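Local coordinates for HydG protein (Carboxydothermus hydrogenoformans, PDB 4RTB) that matures [FeFe]-hydrogenase as a radical SAM enzyme and CO/CN synthase, binding S-adenosylmethionine and a [4Fe-4S] cluster, at residues H331-L336 / A376-V381; V381-G386 / Y441-G446. One frame throughout, in Å; residues are numbered along the deposited sequence.

Contact 1: residues H331-L336 / A376-V381; sequences HLRDEL and AEIVEV
R333 and D334 reach from helix 330-339 towards I378 and V381 of helix 375-384, each acidic or basic end set crosswise to an aliphatic side chain. The R333 chain leaves with CG anti to the backbone N (chi1 -175°), then bends at chi2 and chi3, which swings its guanidinium back beside its own neighbour. There NH1 donates to OD2 of D334 at 2.9 Å, with the carboxylate oxygen lying at the edge of the guanidinium and approached on its syn side. The bond is fairly straight (158° at the hydrogen), joining the two groups as an ion pair on the side of the helix that faces helix 375-384. Its outer atoms meet the opposite helix: NH2 of R333 comes within 3.9 Å of CB of I378, obliquely to the guanidinium plane, and OD1 of D334 lies 3.8 Å from CG1 of V381. This methyl is the V381 branch anti to the backbone N. The axes stay 12.2 Å apart, so the long arginine spans much of the gap. Strands 321-324, 343-345 and 388-390 alternate with these two helices, consistent with neighbouring helices on the outside of a beta/alpha barrel; L382 packs on both charged side chains. R333 and D334 are buried against aliphatic carbons of I378 and V381, a cost their salt bridge probably offsets in large part; K385 adds a long, weak ion pair to OD1 of D334.

Contact 2: residues V381-G386 / Y441-G446; sequences VLIDKG and YKKGNG
The carboxylate of D384 is the flat group in touch across this contact: through OD2 it meets the aliphatic part of K443, 3.9 Å from CD, the two side chains crossing at about a right angle. CD of K443 also rests 4.1 Å from CG2 of I383, so one methylene bridges an acidic and a greasy neighbour. With CG anti to the backbone N and a bend at chi3 (-62°), the lysine runs out towards helix 375-384 and then turns its amine aside. That amine is 4.3 Å from OD2 of D384, beyond salt-bridge range, and its salt bridge is instead with E380, one turn earlier. Next to the lysine along helix 438-454, CD1 of I383 rests against the backbone of G444, 3.5 Å from its CA. F426 of helix 419-432 also touches I383. The contact thus joins the C-terminal end of helix 375-384 to a helix of the C-terminal region, away from the annotated sites. The buried I383 and G444 pack together, with the exposed D384 at one side; K443 is held by its salt bridge to E380, and D384 probably adds a weaker, longer-range attraction.

Going from the N terminus, helix 330-339 comes first; after strand 343-345 the chain reaches helix 375-384, and contact 1 closes a loop of 39 residues. Contact 2 opens where contact 1 ends, at the shared V381, and closes at helix 438-454 after 54 residues between G386 and Y441, which include strand 388-390 and helix 419-432. The two loops therefore follow in series, neither nesting nor crossing. Helix 375-384 is common to both, presenting I378 and V381 to helix 330-339 and I383 and D384 to the C-terminal helix. A salt bridge from E380 to K443 ties the contacts together, and K385 returns to D334 in a long, weak ion pair.

Contact 1: residues H331-L336 / A376-V381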
loop_
_atom_site.group_PDB
_atom_site.type_symbol
_atom_site.label_atom_id
_atom_site.label_comp_id
_atom_site.label_asym_id
_atom_site.label_seq_id
_atom_site.Cartn_x
_atom_site.Cartn_y
_atom_site.Cartn_z
ATOM N N HIS A 331 -0.075 0.101 -18.179
ATOM C CA HIS A 331 0.664 1.283 -18.609
ATOM C C HIS A 331 0.758 2.343 -17.516
ATOM O O HIS A 331 1.806 2.966 -17.336
ATOM C CB HIS A 331 0.027 1.880 -19.868
ATOM C CG HIS A 331 -1.315 2.505 -19.640
ATOM N ND1 HIS A 331 -1.465 3.820 -19.259
ATOM C CD2 HIS A 331 -2.565 1.999 -19.752
ATOM C CE1 HIS A 331 -2.752 4.097 -19.139
ATOM N NE2 HIS A 331 -3.440 3.010 -19.432
ATOM N N LEU A 332 -0.334 2.541 -16.787
ATOM C CA LEU A 332 -0.343 3.506 -15.699
ATOM C C LEU A 332 0.318 2.924 -14.462
ATOM O O LEU A 332 1.060 3.611 -13.767
ATOM C CB LEU A 332 -1.766 3.939 -15.367
ATOM C CG LEU A 332 -1.811 4.888 -14.172
ATOM C CD1 LEU A 332 -1.384 6.285 -14.589
ATOM C CD2 LEU A 332 -3.187 4.904 -13.552
ATOM N N ARG A 333 0.028 1.653 -14.200
ATOM C CA ARG A 333 0.599 0.918 -13.078
ATOM C C ARG A 333 2.118 1.078 -13.007
ATOM O O ARG A 333 2.665 1.492 -11.975
ATOM C CB ARG A 333 0.215 -0.564 -13.187
ATOM C CG ARG A 333 0.647 -1.442 -12.031
ATOM C CD ARG A 333 1.520 -2.588 -12.516
ATOM N NE ARG A 333 0.784 -3.622 -13.240
ATOM C CZ ARG A 333 1.320 -4.390 -14.184
ATOM N NH1 ARG A 333 2.591 -4.229 -14.529
ATOM N NH2 ARG A 333 0.586 -5.311 -14.795
ATOM N N ASP A 334 2.797 0.784 -14.111
ATOM C CA ASP A 334 4.254 0.833 -14.109
ATOM C C ASP A 334 4.797 2.264 -14.192
ATOM O O ASP A 334 5.947 2.517 -13.824
ATOM C CB ASP A 334 4.802 -0.031 -15.245
ATOM C CG ASP A 334 4.444 -1.498 -15.071
ATOM O OD1 ASP A 334 4.293 -2.211 -16.083
ATOM O OD2 ASP A 334 4.303 -1.935 -13.911
ATOM N N GLU A 335 3.971 3.201 -14.656
ATOM C CA GLU A 335 4.315 4.618 -14.550
ATOM C C GLU A 335 4.344 5.015 -13.074
ATOM O O GLU A 335 5.249 5.720 -12.623
ATOM C CB GLU A 335 3.324 5.500 -15.319
ATOM C CG GLU A 335 3.931 6.220 -16.524
ATOM C CD GLU A 335 3.252 7.547 -16.834
ATOM O OE1 GLU A 335 2.054 7.547 -17.190
ATOM O OE2 GLU A 335 3.924 8.597 -16.719
ATOM N N LEU A 336 3.351 4.546 -12.325
ATOM C CA LEU A 336 3.274 4.803 -10.894
ATOM C C LEU A 336 4.443 4.138 -10.179
ATOM O O LEU A 336 4.984 4.690 -9.219
ATOM C CB LEU A 336 1.941 4.311 -10.325
ATOM C CG LEU A 336 0.695 4.980 -10.910
ATOM C CD1 LEU A 336 -0.572 4.280 -10.445
ATOM C CD2 LEU A 336 0.657 6.460 -10.559
ATOM N N ALA A 376 2.771 -14.635 -13.470
ATOM C CA ALA A 376 3.859 -14.800 -14.430
ATOM C C ALA A 376 3.816 -13.734 -15.523
ATOM O O ALA A 376 4.853 -13.203 -15.922
ATOM C CB ALA A 376 3.813 -16.189 -15.047
ATOM N N GLU A 377 2.613 -13.424 -15.997
ATOM C CA GLU A 377 2.428 -12.393 -17.012
ATOM C C GLU A 377 2.938 -11.035 -16.543
ATOM O O GLU A 377 3.750 -10.402 -17.220
ATOM C CB GLU A 377 0.953 -12.287 -17.408
ATOM C CG GLU A 377 0.568 -13.158 -18.593
ATOM C CD GLU A 377 -0.933 -13.341 -18.730
ATOM O OE1 GLU A 377 -1.682 -12.363 -18.512
ATOM O OE2 GLU A 377 -1.363 -14.469 -19.050
ATOM N N ILE A 378 2.471 -10.591 -15.381
ATOM C CA ILE A 378 2.842 -9.272 -14.888
ATOM C C ILE A 378 4.314 -9.234 -14.490
ATOM O O ILE A 378 4.925 -8.168 -14.489
ATOM C CB ILE A 378 1.957 -8.832 -13.692
ATOM C CG1 ILE A 378 2.665 -9.055 -12.355
ATOM C CG2 ILE A 378 0.606 -9.529 -13.728
ATOM C CD1 ILE A 378 3.035 -7.771 -11.647
ATOM N N VAL A 379 4.884 -10.391 -14.159
ATOM C CA VAL A 379 6.313 -10.462 -13.868
ATOM C C VAL A 379 7.096 -10.276 -15.160
ATOM O O VAL A 379 8.115 -9.586 -15.189
ATOM C CB VAL A 379 6.703 -11.798 -13.203
ATOM C CG1 VAL A 379 8.207 -12.008 -13.250
ATOM C CG2 VAL A 379 6.206 -11.836 -11.769
ATOM N N GLU A 380 6.601 -10.898 -16.225
ATOM C CA GLU A 380 7.147 -10.717 -17.564
ATOM C C GLU A 380 7.148 -9.235 -17.938
ATOM O O GLU A 380 8.189 -8.663 -18.289
ATOM C CB GLU A 380 6.326 -11.524 -18.569
ATOM C CG GLU A 380 7.108 -12.164 -19.698
ATOM C CD GLU A 380 6.271 -13.179 -20.458
ATOM O OE1 GLU A 380 5.105 -13.405 -20.062
ATOM O OE2 GLU A 380 6.776 -13.753 -21.445
ATOM N N VAL A 381 5.974 -8.616 -17.845
ATOM C CA VAL A 381 5.828 -7.202 -18.165
ATOM C C VAL A 381 6.764 -6.333 -17.326
ATOM O O VAL A 381 7.439 -5.454 -17.859
ATOM C CB VAL A 381 4.378 -6.722 -17.962
ATOM C CG1 VAL A 381 4.249 -5.249 -18.319
ATOM C CG2 VAL A 381 3.422 -7.560 -18.796
#

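Contact 2: residues V381-G386 / Y441-G446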
loop_
_atom_site.group_PDB
_atom_site.type_symbol
_atom_site.label_atom_id
_atom_site.label_comp_id
_atom_site.label_asym_id
_atom_site.label_seq_id
_atom_site.Cartn_x
_atom_site.Cartn_y
_atom_site.Cartn_z
ATOM N N VAL A 381 5.974 -8.616 -17.845
ATOM C CA VAL A 381 5.828 -7.202 -18.165
ATOM C C VAL A 381 6.764 -6.333 -17.326
ATOM O O VAL A 381 7.439 -5.454 -17.859
ATOM C CB VAL A 381 4.378 -6.722 -17.962
ATOM C CG1 VAL A 381 4.249 -5.249 -18.319
ATOM C CG2 VAL A 381 3.422 -7.560 -18.796
ATOM N N LEU A 382 6.811 -6.588 -16.022
ATOM C CA LEU A 382 7.691 -5.838 -15.131
ATOM C C LEU A 382 9.146 -5.968 -15.553
ATOM O O LEU A 382 9.888 -4.984 -15.576
ATOM C CB LEU A 382 7.535 -6.310 -13.683
ATOM C CG LEU A 382 6.300 -5.830 -12.921
ATOM C CD1 LEU A 382 6.325 -6.342 -11.490
ATOM C CD2 LEU A 382 6.217 -4.317 -12.952
ATOM N N ILE A 383 9.547 -7.185 -15.894
ATOM C CA ILE A 383 10.930 -7.454 -16.236
ATOM C C ILE A 383 11.284 -6.789 -17.564
ATOM O O ILE A 383 12.446 -6.464 -17.811
ATOM C CB ILE A 383 11.210 -8.977 -16.292
ATOM C CG1 ILE A 383 12.561 -9.298 -15.657
ATOM C CG2 ILE A 383 11.143 -9.515 -17.717
ATOM C CD1 ILE A 383 12.914 -10.759 -15.723
ATOM N N ASP A 384 10.279 -6.564 -18.408
ATOM C CA ASP A 384 10.523 -5.888 -19.679
ATOM C C ASP A 384 10.581 -4.368 -19.522
ATOM O O ASP A 384 11.249 -3.687 -20.300
ATOM C CB ASP A 384 9.459 -6.273 -20.708
ATOM C CG ASP A 384 9.984 -7.251 -21.745
ATOM O OD1 ASP A 384 10.355 -6.805 -22.853
ATOM O OD2 ASP A 384 10.030 -8.463 -21.449
ATOM N N LYS A 385 9.890 -3.839 -18.515
ATOM C CA LYS A 385 9.934 -2.405 -18.236
ATOM C C LYS A 385 11.147 -2.059 -17.369
ATOM O O LYS A 385 11.283 -0.930 -16.891
ATOM C CB LYS A 385 8.639 -1.938 -17.559
ATOM C CG LYS A 385 7.374 -2.341 -18.303
ATOM C CD LYS A 385 6.328 -1.234 -18.326
ATOM C CE LYS A 385 5.077 -1.673 -19.081
ATOM N NZ LYS A 385 3.972 -0.676 -18.979
ATOM N N GLY A 386 12.021 -3.045 -17.170
ATOM C CA GLY A 386 13.290 -2.829 -16.499
ATOM C C GLY A 386 13.235 -2.893 -14.986
ATOM O O GLY A 386 14.175 -2.473 -14.308
ATOM N N TYR A 441 11.900 -18.376 -17.306
ATOM C CA TYR A 441 13.081 -18.698 -16.507
ATOM C C TYR A 441 14.344 -18.175 -17.183
ATOM O O TYR A 441 15.215 -17.585 -16.534
ATOM C CB TYR A 441 13.182 -20.211 -16.285
ATOM C CG TYR A 441 14.401 -20.666 -15.507
ATOM C CD1 TYR A 441 15.499 -21.219 -16.155
ATOM C CD2 TYR A 441 14.445 -20.556 -14.123
ATOM C CE1 TYR A 441 16.611 -21.642 -15.445
ATOM C CE2 TYR A 441 15.553 -20.976 -13.406
ATOM C CZ TYR A 441 16.633 -21.518 -14.071
ATOM O OH TYR A 441 17.734 -21.936 -13.359
ATOM N N LYS A 442 14.431 -18.390 -18.492
ATOM C CA LYS A 442 15.567 -17.902 -19.270
ATOM C C LYS A 442 15.626 -16.376 -19.274
ATOM O O LYS A 442 16.683 -15.782 -19.033
ATOM C CB LYS A 442 15.495 -18.427 -20.706
ATOM N N LYS A 443 14.483 -15.751 -19.545
ATOM C CA LYS A 443 14.391 -14.296 -19.585
ATOM C C LYS A 443 14.801 -13.695 -18.243
ATOM O O LYS A 443 15.566 -12.726 -18.187
ATOM C CB LYS A 443 12.970 -13.864 -19.955
ATOM C CG LYS A 443 12.865 -12.438 -20.473
ATOM C CD LYS A 443 11.432 -12.080 -20.844
ATOM C CE LYS A 443 10.904 -12.967 -21.962
ATOM N NZ LYS A 443 9.524 -12.582 -22.368
ATOM N N GLY A 444 14.298 -14.292 -17.167
ATOM C CA GLY A 444 14.594 -13.841 -15.821
ATOM C C GLY A 444 16.064 -13.968 -15.486
ATOM O O GLY A 444 16.671 -13.042 -14.936
ATOM N N ASN A 445 16.630 -15.126 -15.814
ATOM C CA ASN A 445 18.056 -15.365 -15.632
ATOM C C ASN A 445 18.882 -14.293 -16.340
ATOM O O ASN A 445 19.762 -13.678 -15.734
ATOM C CB ASN A 445 18.429 -16.757 -16.147
ATOM C CG ASN A 445 19.804 -17.210 -15.687
ATOM O OD1 ASN A 445 20.739 -16.413 -15.586
ATOM N ND2 ASN A 445 19.933 -18.501 -15.407
ATOM N N GLY A 446 18.583 -14.068 -17.617
ATOM C CA GLY A 446 19.276 -13.058 -18.397
ATOM C C GLY A 446 19.196 -11.676 -17.776
ATOM O O GLY A 446 20.213 -10.981 -17.641
#